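Local coordinates for p-47 protein (Clostridium botulinum, PDB 6EKT) that may belong to a botulinum neurotoxin progenitor complex that shields the toxin in the host gut, and has the fold of tubular lipid-binding proteins, at residues Trp27-Gly32 with Ser213-Arg218; Lys195-Ser200 with Leu223-Asp228; Ser179-Ser184 with Thr410-Asn415. All coordinates share one frame; numbering follows the deposited sequence.

Contact 1: residues Trp27-Gly32 with Ser213-Arg218; sequences WDIVYG and SVVTNR
Asp28 reaches across to the turn that follows strand 208-214 and holds it by both carboxylate oxygens. Its CB comes 3.6 Å from Ser213 O. CG lies beside the backbone N (chi1 -61°), which directs the carboxylate to Val215 N and the Arg218 guanidinium. OD2 takes the Val215 N-H on its anti lone pair, 2.8 Å from Val215 N and nearly straight (166°), and is also grazed by Val214 CG1. Asp28 OD1 forms a salt bridge with Arg218 NH1 at 2.8 Å; the nitrogen stands above the carboxylate plane, whereas OD1 lies in the guanidinium plane. Water 1 joins Asp28 OD2 to Arg218 NE, and Val214 CG2 lies over one guanidinium face, toward its rim. NH1 also donates to Gly26 O.

On the backbone side, Asp28 and Ile29 both face Ser213 in a classic beta bulge, where strand 29-34 pairs antiparallel with strand 208-214. Ser213 O accepts from Asp28 N (2.9 Å) and from Ile29 N, longer at 3.2 Å but straighter at the hydrogen. Ile29 O in turn receives Ser213 N and the Ser213 hydroxyl, OG lying 2.8 Å from it. Water 2 donates to that OG and bridges to Tyr31 OH. The Trp27 ring turns its edge to the Ser213 backbone. Shared between a peptide N-H, a guanidinium and a water, the buried carboxylate of Asp28 is well compensated and would be expected to stay ionised.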
ATOM      1  N   TRP A  27      10.020  -0.950   1.472  1.00 21.66           N
ATOM      2  CA  TRP A  27       9.301   0.165   0.804  1.00 21.26           C
ATOM      3  C   TRP A  27       8.276   0.796   1.756  1.00 21.36           C
ATOM      4  O   TRP A  27       7.952   0.197   2.788  1.00 20.27           O
ATOM      5  CB  TRP A  27       8.638  -0.319  -0.491  1.00 22.09           C
ATOM      6  CG  TRP A  27       9.658  -0.777  -1.493  1.00 22.20           C
ATOM      7  CD1 TRP A  27      10.252  -2.005  -1.550  1.00 22.57           C
ATOM      8  CD2 TRP A  27      10.244   0.008  -2.534  1.00 23.15           C
ATOM      9  NE1 TRP A  27      11.163  -2.050  -2.595  1.00 22.99           N
ATOM     10  CE2 TRP A  27      11.181  -0.821  -3.209  1.00 23.63           C
ATOM     11  CE3 TRP A  27      10.058   1.332  -2.979  1.00 23.80           C
ATOM     12  CZ2 TRP A  27      11.945  -0.365  -4.308  1.00 23.89           C
ATOM     13  CZ3 TRP A  27      10.798   1.786  -4.062  1.00 24.28           C
ATOM     14  CH2 TRP A  27      11.728   0.934  -4.731  1.00 25.21           C
ATOM     15  N   ASP A  28       7.786   2.001   1.428  1.00 21.02           N
ATOM     16  CA  ASP A  28       6.794   2.690   2.286  1.00 21.57           C
ATOM     17  C   ASP A  28       5.343   2.373   1.989  1.00 21.69           C
ATOM     18  O   ASP A  28       4.573   2.078   2.912  1.00 21.22           O
ATOM     19  CB  ASP A  28       7.001   4.222   2.261  1.00 22.41           C
ATOM     20  CG  ASP A  28       8.349   4.635   2.776  1.00 22.95           C
ATOM     21  OD1 ASP A  28       8.921   3.944   3.670  1.00 23.72           O
ATOM     22  OD2 ASP A  28       8.870   5.623   2.258  1.00 23.14           O
ATOM     23  N   ILE A  29       4.943   2.469   0.716  1.00 21.38           N
ATOM     24  CA  ILE A  29       3.562   2.176   0.315  1.00 21.11           C
ATOM     25  C   ILE A  29       3.640   1.419  -0.977  1.00 21.14           C
ATOM     26  O   ILE A  29       4.371   1.821  -1.892  1.00 21.46           O
ATOM     27  CB  ILE A  29       2.661   3.435   0.111  1.00 21.90           C
ATOM     28  CG1 ILE A  29       2.782   4.395   1.310  1.00 22.25           C
ATOM     29  CG2 ILE A  29       1.203   3.014  -0.124  1.00 22.38           C
ATOM     30  CD1 ILE A  29       2.011   5.715   1.160  1.00 23.08           C
ATOM     31  N   VAL A  30       2.909   0.309  -1.028  1.00 20.75           N
ATOM     32  CA  VAL A  30       2.917  -0.577  -2.209  1.00 21.42           C
ATOM     33  C   VAL A  30       1.489  -0.616  -2.730  1.00 22.43           C
ATOM     34  O   VAL A  30       0.548  -0.778  -1.929  1.00 23.25           O
ATOM     35  CB  VAL A  30       3.428  -1.997  -1.854  1.00 21.22           C
ATOM     36  CG1 VAL A  30       3.379  -2.907  -3.077  1.00 21.98           C
ATOM     37  CG2 VAL A  30       4.851  -1.934  -1.348  1.00 21.12           C
ATOM     38  N   TYR A  31       1.329  -0.450  -4.051  1.00 22.25           N
ATOM     39  CA  TYR A  31       0.018  -0.439  -4.691  1.00 23.57           C
ATOM     40  C   TYR A  31      -0.082  -1.585  -5.672  1.00 23.75           C
ATOM     41  O   TYR A  31       0.859  -1.824  -6.422  1.00 23.19           O
ATOM     42  CB  TYR A  31      -0.170   0.868  -5.462  1.00 24.20           C
ATOM     43  CG  TYR A  31       0.051   2.120  -4.627  1.00 24.29           C
ATOM     44  CD1 TYR A  31       1.335   2.635  -4.432  1.00 24.29           C
ATOM     45  CD2 TYR A  31      -1.040   2.812  -4.065  1.00 25.37           C
ATOM     46  CE1 TYR A  31       1.545   3.789  -3.685  1.00 24.33           C
ATOM     47  CE2 TYR A  31      -0.847   3.981  -3.303  1.00 25.72           C
ATOM     48  CZ  TYR A  31       0.440   4.462  -3.132  1.00 25.73           C
ATOM     49  OH  TYR A  31       0.657   5.585  -2.390  1.00 26.03           O
ATOM     50  N   GLY A  32      -1.209  -2.294  -5.674  1.00 24.99           N
ATOM     51  CA  GLY A  32      -1.394  -3.411  -6.628  1.00 24.55           C
ATOM     52  C   GLY A  32      -2.727  -3.463  -7.358  1.00 26.21           C
ATOM     53  O   GLY A  32      -3.764  -3.049  -6.816  1.00 26.07           O
ATOM     54  N   SER A 213       6.644   2.239  -3.675  1.00 22.93           N
ATOM     55  CA  SER A 213       7.005   3.652  -3.475  1.00 23.31           C
ATOM     56  C   SER A 213       7.718   3.910  -2.162  1.00 23.83           C
ATOM     57  O   SER A 213       7.474   3.217  -1.161  1.00 23.25           O
ATOM     58  CB  SER A 213       5.769   4.586  -3.558  1.00 23.62           C
ATOM     59  OG  SER A 213       4.928   4.486  -2.405  1.00 24.29           O
ATOM     60  N   VAL A 214       8.565   4.943  -2.171  1.00 24.06           N
ATOM     61  CA  VAL A 214       9.059   5.562  -0.937  1.00 25.21           C
ATOM     62  C   VAL A 214       8.605   7.028  -0.906  1.00 26.17           C
ATOM     63  O   VAL A 214       8.528   7.669  -1.951  1.00 25.83           O
ATOM     64  CB  VAL A 214      10.591   5.397  -0.844  1.00 26.77           C
ATOM     65  CG1 VAL A 214      11.196   6.311   0.194  1.00 29.98           C
ATOM     66  CG2 VAL A 214      10.923   3.960  -0.451  1.00 26.06           C
ATOM     67  N   VAL A 215       8.288   7.530   0.294  1.00 25.97           N
ATOM     68  CA  VAL A 215       7.748   8.878   0.504  1.00 28.36           C
ATOM     69  C   VAL A 215       8.797   9.914   0.990  1.00 29.69           C
ATOM     70  O   VAL A 215       8.445  11.050   1.332  1.00 30.99           O
ATOM     71  CB  VAL A 215       6.526   8.864   1.462  1.00 27.60           C
ATOM     72  CG1 VAL A 215       5.358   8.062   0.878  1.00 26.34           C
ATOM     73  CG2 VAL A 215       6.910   8.343   2.850  1.00 27.28           C
ATOM     74  N   THR A 216      10.064   9.509   1.018  1.00 30.79           N
ATOM     75  CA  THR A 216      11.214  10.408   1.262  1.00 33.54           C
ATOM     76  C   THR A 216      12.271  10.187   0.186  1.00 34.37           C
ATOM     77  O   THR A 216      12.142   9.284  -0.647  1.00 34.05           O
ATOM     78  CB  THR A 216      11.882  10.159   2.636  1.00 33.72           C
ATOM     79  OG1 THR A 216      12.603   8.915   2.598  1.00 33.30           O
ATOM     80  CG2 THR A 216      10.863  10.114   3.756  1.00 34.14           C
ATOM     81  N   ASN A 217      13.346  10.976   0.217  1.00 35.82           N
ATOM     82  CA  ASN A 217      14.427  10.835  -0.761  1.00 37.17           C
ATOM     83  C   ASN A 217      15.559   9.899  -0.334  1.00 36.74           C
ATOM     84  O   ASN A 217      16.686   9.968  -0.866  1.00 36.57           O
ATOM     85  CB  ASN A 217      14.972  12.207  -1.166  1.00 41.51           C
ATOM     86  CG  ASN A 217      14.040  12.948  -2.106  1.00 43.08           C
ATOM     87  OD1 ASN A 217      13.648  14.078  -1.829  1.00 46.16           O
ATOM     88  ND2 ASN A 217      13.679  12.315  -3.219  1.00 43.52           N
ATOM     89  N   ARG A 218      15.258   8.988   0.587  1.00 34.73           N
ATOM     90  CA  ARG A 218      16.257   8.013   1.010  1.00 34.97           C
ATOM     91  C   ARG A 218      16.745   7.151  -0.164  1.00 36.01           C
ATOM     92  O   ARG A 218      16.048   6.998  -1.163  1.00 35.45           O
ATOM     93  CB  ARG A 218      15.743   7.174   2.192  1.00 33.43           C
ATOM     94  CG  ARG A 218      14.537   6.278   1.932  1.00 31.30           C
ATOM     95  CD  ARG A 218      14.192   5.596   3.248  1.00 31.22           C
ATOM     96  NE  ARG A 218      12.916   4.873   3.269  1.00 29.60           N
ATOM     97  CZ  ARG A 218      12.764   3.586   3.001  1.00 28.44           C
ATOM     98  NH1 ARG A 218      11.553   3.043   3.086  1.00 28.01           N
ATOM     99  NH2 ARG A 218      13.807   2.841   2.638  1.00 28.70           N
TER
HETATM  100  O   HOH W   1      10.867   6.743   3.593  1.00 28.14           O
HETATM  101  O   HOH W   2       3.134   6.679  -2.354  1.00 26.51           O

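Contact 2: residues Lys195-Ser200 with Leu223-Asp228; sequences KFVYYS and LSANVD
Val197 and Tyr199, on strand 193-199, an outer strand of a six-stranded antiparallel sheet, pack against Ala225 and Val227 of the loop that follows strand 208-214. The loop runs across the face bearing Lys195, Val197 and Tyr199 without pairing with the strand: no hydrogen bond joins the two segments directly, and residues 195-199 and 223-227 run 36° apart.

Apolar contacts carry the centre. Val197 CG2 meets Ala225 CB at 3.7 Å. Further along, Val227 sets CG1 between its own backbone N and carbonyl carbon (chi1 62°), which carries this methyl to the tyrosine; it approaches Tyr199 CD2 to 3.8 Å, the two side chains crossing obliquely. Val227 also leans on Phe210 of the adjacent strand. The other methyl of Val197, CG1, makes a van der Waals contact with a polar atom, the Ala225 carbonyl oxygen.

Water-mediated polar links lie at the two ends. The Lys195 chain sets out extended, bends at chi3 (-57°) and brings NZ near the loop carbonyls, 3.6 Å from Leu223 O, without a direct hydrogen bond. Ser224 O is itself a partner of Trp27 NE1, so lysine and indole both approach the Ser224 carbonyl. Water 4 joins Tyr199 OH to Val227 O, though weakly on the carbonyl side. At the other end, water 3 accepts from Lys195 NZ at 2.7 Å and donates to Leu223 O at 3.1 Å.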
ATOM      1  N   LYS A 195       8.832   2.368  -8.341  1.00 28.85           N
ATOM      2  CA  LYS A 195       9.241   1.293  -9.245  1.00 29.43           C
ATOM      3  C   LYS A 195       8.017   0.470  -9.622  1.00 27.33           C
ATOM      4  O   LYS A 195       7.136   0.250  -8.787  1.00 25.40           O
ATOM      5  CB  LYS A 195      10.219   0.365  -8.515  1.00 30.70           C
ATOM      6  CG  LYS A 195      11.233  -0.320  -9.431  1.00 35.36           C
ATOM      7  CD  LYS A 195      11.958  -1.498  -8.771  1.00 37.62           C
ATOM      8  CE  LYS A 195      12.678  -1.062  -7.500  1.00 37.67           C
ATOM      9  NZ  LYS A 195      13.818  -1.915  -7.047  1.00 39.97           N
ATOM     10  N   PHE A 196       7.980  -0.014 -10.862  1.00 25.57           N
ATOM     11  CA  PHE A 196       6.987  -1.014 -11.283  1.00 25.49           C
ATOM     12  C   PHE A 196       7.538  -2.443 -11.200  1.00 25.40           C
ATOM     13  O   PHE A 196       8.690  -2.691 -11.580  1.00 23.94           O
ATOM     14  CB  PHE A 196       6.475  -0.739 -12.722  1.00 26.46           C
ATOM     15  CG  PHE A 196       5.773  -1.926 -13.337  1.00 26.10           C
ATOM     16  CD1 PHE A 196       4.497  -2.297 -12.904  1.00 26.65           C
ATOM     17  CD2 PHE A 196       6.420  -2.721 -14.292  1.00 26.29           C
ATOM     18  CE1 PHE A 196       3.854  -3.425 -13.428  1.00 26.86           C
ATOM     19  CE2 PHE A 196       5.783  -3.856 -14.823  1.00 26.31           C
ATOM     20  CZ  PHE A 196       4.503  -4.205 -14.383  1.00 26.85           C
ATOM     21  N   VAL A 197       6.714  -3.387 -10.728  1.00 25.57           N
ATOM     22  CA  VAL A 197       7.103  -4.802 -10.645  1.00 25.78           C
ATOM     23  C   VAL A 197       5.897  -5.660 -10.977  1.00 25.31           C
ATOM     24  O   VAL A 197       4.819  -5.414 -10.434  1.00 23.58           O
ATOM     25  CB  VAL A 197       7.576  -5.192  -9.209  1.00 27.04           C
ATOM     26  CG1 VAL A 197       8.105  -6.624  -9.174  1.00 29.22           C
ATOM     27  CG2 VAL A 197       8.680  -4.275  -8.742  1.00 28.88           C
ATOM     28  N   TYR A 198       6.074  -6.653 -11.866  1.00 25.53           N
ATOM     29  CA  TYR A 198       5.015  -7.634 -12.161  1.00 26.48           C
ATOM     30  C   TYR A 198       5.212  -8.846 -11.279  1.00 26.24           C
ATOM     31  O   TYR A 198       6.338  -9.263 -11.084  1.00 27.10           O
ATOM     32  CB  TYR A 198       5.034  -8.070 -13.641  1.00 27.51           C
ATOM     33  CG  TYR A 198       3.830  -8.918 -14.019  1.00 28.98           C
ATOM     34  CD1 TYR A 198       3.841 -10.316 -13.882  1.00 29.78           C
ATOM     35  CD2 TYR A 198       2.657  -8.313 -14.466  1.00 30.58           C
ATOM     36  CE1 TYR A 198       2.717 -11.076 -14.209  1.00 31.63           C
ATOM     37  CE2 TYR A 198       1.539  -9.062 -14.789  1.00 32.16           C
ATOM     38  CZ  TYR A 198       1.575 -10.434 -14.669  1.00 32.12           C
ATOM     39  OH  TYR A 198       0.438 -11.136 -14.988  1.00 34.12           O
ATOM     40  N   TYR A 199       4.123  -9.421 -10.768  1.00 27.07           N
ATOM     41  CA  TYR A 199       4.194 -10.546  -9.831  1.00 27.62           C
ATOM     42  C   TYR A 199       3.260 -11.667 -10.255  1.00 29.62           C
ATOM     43  O   TYR A 199       2.098 -11.405 -10.576  1.00 29.86           O
ATOM     44  CB  TYR A 199       3.816 -10.071  -8.406  1.00 26.90           C
ATOM     45  CG  TYR A 199       3.757 -11.164  -7.347  1.00 26.90           C
ATOM     46  CD1 TYR A 199       2.566 -11.876  -7.114  1.00 27.60           C
ATOM     47  CD2 TYR A 199       4.880 -11.474  -6.560  1.00 26.78           C
ATOM     48  CE1 TYR A 199       2.490 -12.866  -6.142  1.00 28.56           C
ATOM     49  CE2 TYR A 199       4.814 -12.479  -5.584  1.00 27.45           C
ATOM     50  CZ  TYR A 199       3.614 -13.168  -5.379  1.00 28.47           C
ATOM     51  OH  TYR A 199       3.521 -14.151  -4.415  1.00 29.71           O
ATOM     52  N   SER A 200       3.762 -12.907 -10.214  1.00 32.37           N
ATOM     53  CA  SER A 200       2.976 -14.121 -10.519  1.00 34.77           C
ATOM     54  C   SER A 200       2.616 -14.908  -9.249  1.00 37.56           C
ATOM     55  O   SER A 200       3.499 -15.479  -8.607  1.00 37.89           O
ATOM     56  CB  SER A 200       3.731 -15.020 -11.507  1.00 38.20           C
ATOM     57  OG  SER A 200       3.977 -14.344 -12.740  1.00 39.29           O
ATOM     58  N   LEU A 223      17.440  -1.281  -2.291  1.00 38.53           N
ATOM     59  CA  LEU A 223      16.175  -2.019  -2.083  1.00 35.60           C
ATOM     60  C   LEU A 223      15.929  -2.955  -3.260  1.00 33.99           C
ATOM     61  O   LEU A 223      16.170  -2.595  -4.404  1.00 35.20           O
ATOM     62  CB  LEU A 223      14.966  -1.080  -1.902  1.00 33.88           C
ATOM     63  CG  LEU A 223      14.865  -0.085  -0.721  1.00 34.87           C
ATOM     64  CD1 LEU A 223      13.571   0.701  -0.826  1.00 34.43           C
ATOM     65  CD2 LEU A 223      14.946  -0.738   0.658  1.00 34.63           C
ATOM     66  N   SER A 224      15.434  -4.147  -2.973  1.00 33.50           N
ATOM     67  CA  SER A 224      15.043  -5.093  -4.016  1.00 32.27           C
ATOM     68  C   SER A 224      13.647  -4.763  -4.529  1.00 31.42           C
ATOM     69  O   SER A 224      12.989  -3.870  -4.010  1.00 34.68           O
ATOM     70  CB  SER A 224      15.061  -6.515  -3.462  1.00 35.03           C
ATOM     71  OG  SER A 224      16.357  -6.845  -3.008  1.00 38.60           O
ATOM     72  N   ALA A 225      13.220  -5.481  -5.558  1.00 28.68           N
ATOM     73  CA  ALA A 225      11.877  -5.389  -6.110  1.00 28.12           C
ATOM     74  C   ALA A 225      10.991  -6.495  -5.510  1.00 26.12           C
ATOM     75  O   ALA A 225      10.077  -6.989  -6.166  1.00 26.01           O
ATOM     76  CB  ALA A 225      11.941  -5.498  -7.633  1.00 29.18           C
ATOM     77  N   ASN A 226      11.251  -6.860  -4.253  1.00 25.13           N
ATOM     78  CA  ASN A 226      10.439  -7.860  -3.546  1.00 24.24           C
ATOM     79  C   ASN A 226       9.073  -7.264  -3.198  1.00 23.66           C
ATOM     80  O   ASN A 226       8.985  -6.100  -2.782  1.00 23.21           O
ATOM     81  CB  ASN A 226      11.158  -8.356  -2.289  1.00 24.37           C
ATOM     82  CG  ASN A 226      12.407  -9.180  -2.592  1.00 24.93           C
ATOM     83  OD1 ASN A 226      13.406  -9.114  -1.849  1.00 26.97           O
ATOM     84  ND2 ASN A 226      12.371  -9.945  -3.656  1.00 23.74           N
ATOM     85  N   VAL A 227       8.015  -8.047  -3.436  1.00 22.82           N
ATOM     86  CA  VAL A 227       6.658  -7.610  -3.146  1.00 23.40           C
ATOM     87  C   VAL A 227       5.830  -8.738  -2.515  1.00 23.91           C
ATOM     88  O   VAL A 227       6.028  -9.924  -2.817  1.00 24.09           O
ATOM     89  CB  VAL A 227       5.996  -6.975  -4.411  1.00 24.03           C
ATOM     90  CG1 VAL A 227       5.882  -7.966  -5.562  1.00 23.79           C
ATOM     91  CG2 VAL A 227       4.651  -6.326  -4.081  1.00 24.40           C
ATOM     92  N   ASP A 228       4.921  -8.359  -1.620  1.00 24.25           N
ATOM     93  CA  ASP A 228       4.083  -9.313  -0.929  1.00 24.71           C
ATOM     94  C   ASP A 228       2.825  -9.524  -1.758  1.00 25.35           C
ATOM     95  O   ASP A 228       1.980  -8.629  -1.835  1.00 25.11           O
ATOM     96  CB  ASP A 228       3.739  -8.789   0.483  1.00 24.23           C
ATOM     97  CG  ASP A 228       3.110  -9.856   1.372  1.00 25.57           C
ATOM     98  OD1 ASP A 228       2.514 -10.827   0.842  1.00 25.58           O
ATOM     99  OD2 ASP A 228       3.235  -9.735   2.610  1.00 24.95           O
TER
HETATM  100  O   HOH W   3      15.427   0.022  -5.963  1.00 54.53           O
HETATM  101  O   HOH W   4       4.463 -12.931  -2.055  1.00 31.22           O

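Contact 3: residues Ser179-Ser184 with Thr410-Asn415; sequences SLNVTS and TIKWNN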
ATOM      1  N   SER A 179      -2.150   6.293 -13.229  1.00 33.65           N
ATOM      2  CA  SER A 179      -1.713   7.655 -13.038  1.00 34.32           C
ATOM      3  C   SER A 179      -1.194   7.764 -11.605  1.00 33.71           C
ATOM      4  O   SER A 179      -1.735   7.134 -10.687  1.00 32.81           O
ATOM      5  CB  SER A 179      -2.866   8.609 -13.298  1.00 37.70           C
ATOM      6  OG  SER A 179      -2.611   9.862 -12.710  1.00 40.78           O
ATOM      7  N   LEU A 180      -0.129   8.541 -11.436  1.00 33.84           N
ATOM      8  CA  LEU A 180       0.510   8.745 -10.137  1.00 33.17           C
ATOM      9  C   LEU A 180       0.462  10.223  -9.791  1.00 33.97           C
ATOM     10  O   LEU A 180       0.917  11.055 -10.579  1.00 34.20           O
ATOM     11  CB  LEU A 180       1.974   8.243 -10.193  1.00 33.06           C
ATOM     12  CG  LEU A 180       2.901   8.381  -8.970  1.00 32.86           C
ATOM     13  CD1 LEU A 180       3.969   7.288  -8.958  1.00 31.72           C
ATOM     14  CD2 LEU A 180       3.540   9.766  -8.835  1.00 33.92           C
ATOM     15  N   ASN A 181      -0.080  10.544  -8.608  1.00 33.89           N
ATOM     16  CA  ASN A 181      -0.122  11.920  -8.124  1.00 35.77           C
ATOM     17  C   ASN A 181       1.094  12.241  -7.258  1.00 34.65           C
ATOM     18  O   ASN A 181       1.261  11.647  -6.207  1.00 34.05           O
ATOM     19  CB  ASN A 181      -1.416  12.177  -7.316  1.00 36.71           C
ATOM     20  CG  ASN A 181      -2.664  12.134  -8.178  1.00 39.19           C
ATOM     21  OD1 ASN A 181      -2.736  12.789  -9.207  1.00 41.30           O
ATOM     22  ND2 ASN A 181      -3.657  11.372  -7.752  1.00 39.71           N
ATOM     23  N   VAL A 182       1.920  13.181  -7.711  1.00 35.52           N
ATOM     24  CA  VAL A 182       3.079  13.672  -6.961  1.00 35.90           C
ATOM     25  C   VAL A 182       2.610  14.486  -5.730  1.00 37.08           C
ATOM     26  O   VAL A 182       3.203  14.389  -4.668  1.00 35.16           O
ATOM     27  CB  VAL A 182       4.041  14.493  -7.863  1.00 36.94           C
ATOM     28  CG1 VAL A 182       5.233  15.041  -7.085  1.00 36.86           C
ATOM     29  CG2 VAL A 182       4.532  13.669  -9.060  1.00 36.12           C
ATOM     30  N   THR A 183       1.554  15.287  -5.901  1.00 38.82           N
ATOM     31  CA  THR A 183       0.915  16.045  -4.810  1.00 40.44           C
ATOM     32  C   THR A 183      -0.518  15.525  -4.654  1.00 39.95           C
ATOM     33  O   THR A 183      -1.096  15.001  -5.605  1.00 39.67           O
ATOM     34  CB  THR A 183       0.814  17.534  -5.172  1.00 43.11           C
ATOM     35  OG1 THR A 183       0.213  17.637  -6.468  1.00 44.37           O
ATOM     36  CG2 THR A 183       2.200  18.183  -5.205  1.00 43.96           C
ATOM     37  N   SER A 184      -1.110  15.714  -3.483  1.00 39.19           N
ATOM     38  CA  SER A 184      -2.444  15.186  -3.221  1.00 39.47           C
ATOM     39  C   SER A 184      -3.048  15.796  -1.975  1.00 39.87           C
ATOM     40  O   SER A 184      -2.395  16.566  -1.274  1.00 39.79           O
ATOM     41  CB  SER A 184      -2.388  13.667  -3.040  1.00 38.52           C
ATOM     42  OG  SER A 184      -1.831  13.339  -1.773  1.00 37.82           O
ATOM     43  N   THR A 410      -3.267   8.412  -4.536  1.00 32.07           N
ATOM     44  CA  THR A 410      -1.937   8.455  -5.129  1.00 31.55           C
ATOM     45  C   THR A 410      -1.885   7.698  -6.455  1.00 31.13           C
ATOM     46  O   THR A 410      -1.481   8.265  -7.458  1.00 31.33           O
ATOM     47  CB  THR A 410      -0.867   7.957  -4.123  1.00 31.31           C
ATOM     48  OG1 THR A 410      -0.891   8.811  -2.975  1.00 31.20           O
ATOM     49  CG2 THR A 410       0.553   7.974  -4.737  1.00 30.15           C
ATOM     50  N   ILE A 411      -2.311   6.440  -6.453  1.00 30.43           N
ATOM     51  CA  ILE A 411      -2.302   5.621  -7.660  1.00 31.00           C
ATOM     52  C   ILE A 411      -3.731   5.359  -8.064  1.00 32.74           C
ATOM     53  O   ILE A 411      -4.501   4.790  -7.295  1.00 33.25           O
ATOM     54  CB  ILE A 411      -1.539   4.280  -7.458  1.00 29.56           C
ATOM     55  CG1 ILE A 411      -0.066   4.542  -7.085  1.00 28.20           C
ATOM     56  CG2 ILE A 411      -1.679   3.325  -8.667  1.00 28.81           C
ATOM     57  CD1 ILE A 411       0.744   5.378  -8.067  1.00 28.62           C
ATOM     58  N   LYS A 412      -4.069   5.793  -9.269  1.00 34.24           N
ATOM     59  CA  LYS A 412      -5.320   5.409  -9.887  1.00 35.96           C
ATOM     60  C   LYS A 412      -5.016   4.501 -11.068  1.00 35.60           C
ATOM     61  O   LYS A 412      -4.468   4.944 -12.081  1.00 35.64           O
ATOM     62  CB  LYS A 412      -6.104   6.646 -10.323  1.00 38.42           C
ATOM     63  CG  LYS A 412      -6.562   7.510  -9.148  1.00 40.09           C
ATOM     64  CD  LYS A 412      -7.653   8.505  -9.534  1.00 43.81           C
ATOM     65  CE  LYS A 412      -7.153   9.662 -10.397  1.00 46.00           C
ATOM     66  NZ  LYS A 412      -6.075  10.419  -9.700  1.00 47.22           N
ATOM     67  N   TRP A 413      -5.365   3.229 -10.917  1.00 35.56           N
ATOM     68  CA  TRP A 413      -5.146   2.232 -11.963  1.00 36.93           C
ATOM     69  C   TRP A 413      -6.079   2.497 -13.135  1.00 39.19           C
ATOM     70  O   TRP A 413      -7.292   2.598 -12.949  1.00 40.09           O
ATOM     71  CB  TRP A 413      -5.335   0.840 -11.392  1.00 35.59           C
ATOM     72  CG  TRP A 413      -4.262   0.482 -10.374  1.00 33.61           C
ATOM     73  CD1 TRP A 413      -4.365   0.535  -9.009  1.00 33.78           C
ATOM     74  CD2 TRP A 413      -2.934   0.051 -10.661  1.00 32.35           C
ATOM     75  NE1 TRP A 413      -3.182   0.136  -8.425  1.00 31.85           N
ATOM     76  CE2 TRP A 413      -2.290  -0.185  -9.414  1.00 31.70           C
ATOM     77  CE3 TRP A 413      -2.233  -0.207 -11.851  1.00 31.66           C
ATOM     78  CZ2 TRP A 413      -0.964  -0.631  -9.319  1.00 29.40           C
ATOM     79  CZ3 TRP A 413      -0.903  -0.662 -11.763  1.00 30.71           C
ATOM     80  CH2 TRP A 413      -0.285  -0.868 -10.504  1.00 30.12           C
ATOM     81  N   ASN A 414      -5.486   2.642 -14.327  1.00 41.38           N
ATOM     82  CA  ASN A 414      -6.148   3.163 -15.554  1.00 44.58           C
ATOM     83  C   ASN A 414      -6.798   4.541 -15.357  1.00 46.57           C
ATOM     84  O   ASN A 414      -7.786   4.879 -16.008  1.00 47.59           O
ATOM     85  CB  ASN A 414      -7.114   2.135 -16.199  1.00 46.29           C
ATOM     86  CG  ASN A 414      -7.626   2.571 -17.593  1.00 48.09           C
ATOM     87  OD1 ASN A 414      -6.862   3.017 -18.457  1.00 48.75           O
ATOM     88  ND2 ASN A 414      -8.932   2.442 -17.804  1.00 48.91           N
ATOM     89  N   ASN A 415      -6.216   5.338 -14.453  1.00 48.14           N
ATOM     90  CA  ASN A 415      -6.742   6.664 -14.071  1.00 50.76           C
ATOM     91  C   ASN A 415      -8.203   6.648 -13.553  1.00 52.09           C
ATOM     92  O   ASN A 415      -8.895   7.679 -13.552  1.00 54.59           O
ATOM     93  CB  ASN A 415      -6.527   7.704 -15.201  1.00 52.10           C
ATOM     94  CG  ASN A 415      -6.578   9.137 -14.692  1.00 54.22           C
ATOM     95  OD1 ASN A 415      -5.912   9.498 -13.714  1.00 53.58           O
ATOM     96  ND2 ASN A 415      -7.399   9.959 -15.334  1.00 55.87           N
TER
HETATM   97  O   HOH W   5       0.042  11.222  -3.760  1.00 31.44           O
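Leu180 overlaps the tip of Ile411: the CD1 methyl of the isoleucine nestles against CB, CG and CD1 of the leucine, Ile411 CD1 lying 3.8 Å from Leu180 CB. Ile411 has CG1 beside its backbone N (chi1 -61°) and a second bend at chi2 (-57°), which together swing CD1 across to the neighbouring strand, and the two side chains cross at a slant. Ile411 also meets Tyr31 and Ile211 of the six-stranded sheet that contains strands 29-34 and 208-214.

The backbones form an antiparallel pair, and the axes of strands 179-181 and 411-413 approach to 5.0 Å. Ser179 and Lys412 are the hydrogen-bonded pair, Ser179 N donating to Lys412 O at 2.9 Å and Lys412 N returning to Ser179 O. Leu180 and Ile411 form the adjoining non-hydrogen-bonded pair, beyond which Asn181 N donates to Thr410 O at 2.9 Å. Strand 411-413 is one outer strand, within this chain, of a second six-stranded antiparallel sheet, and a type II turn, Lys412 to Asn415, overlaps its end. The turn bond from Asn415 N shares Lys412 O with Ser179 N, the two donors arriving from opposite faces of the carbonyl plane.

On the face bearing Ser179 and Lys412, the lysine chain curls at chi3 and chi4 so that Lys412 NZ comes within 3.2 Å of Asn181 ND2. Both are donors and do not bond to each other; ND2 is instead bound to Asn409 O. Asn415 OD1 touches Ser179 CB at 3.2 Å. At the far end, water 5 accepts from Thr410 OG1 and donates to Asn181 O, 2.8 Å away.

From the N terminus, strand 29-34 pairs with strand 208-214 in contact 1, closing a loop of 180 residues. Within it the chain builds strand 178-181, whose partner, strand 411-413, comes much later in the chain, so that contact 3 closes a longer loop; contacts 1 and 3 therefore cross. Contact 2, a short closure between strand 193-199 and the loop after strand 208-214, nests inside contact 3 but crosses contact 1. Strands of contacts 1 and 2 lie in one sheet, and the contacts meet where Trp27 packs on Lys195 and Leu223. Contact 3 belongs to a second six-stranded sheet, and Tyr31 packing on Thr410 and Ile411 ties it to contact 1. Contacts 2 and 3 do not touch.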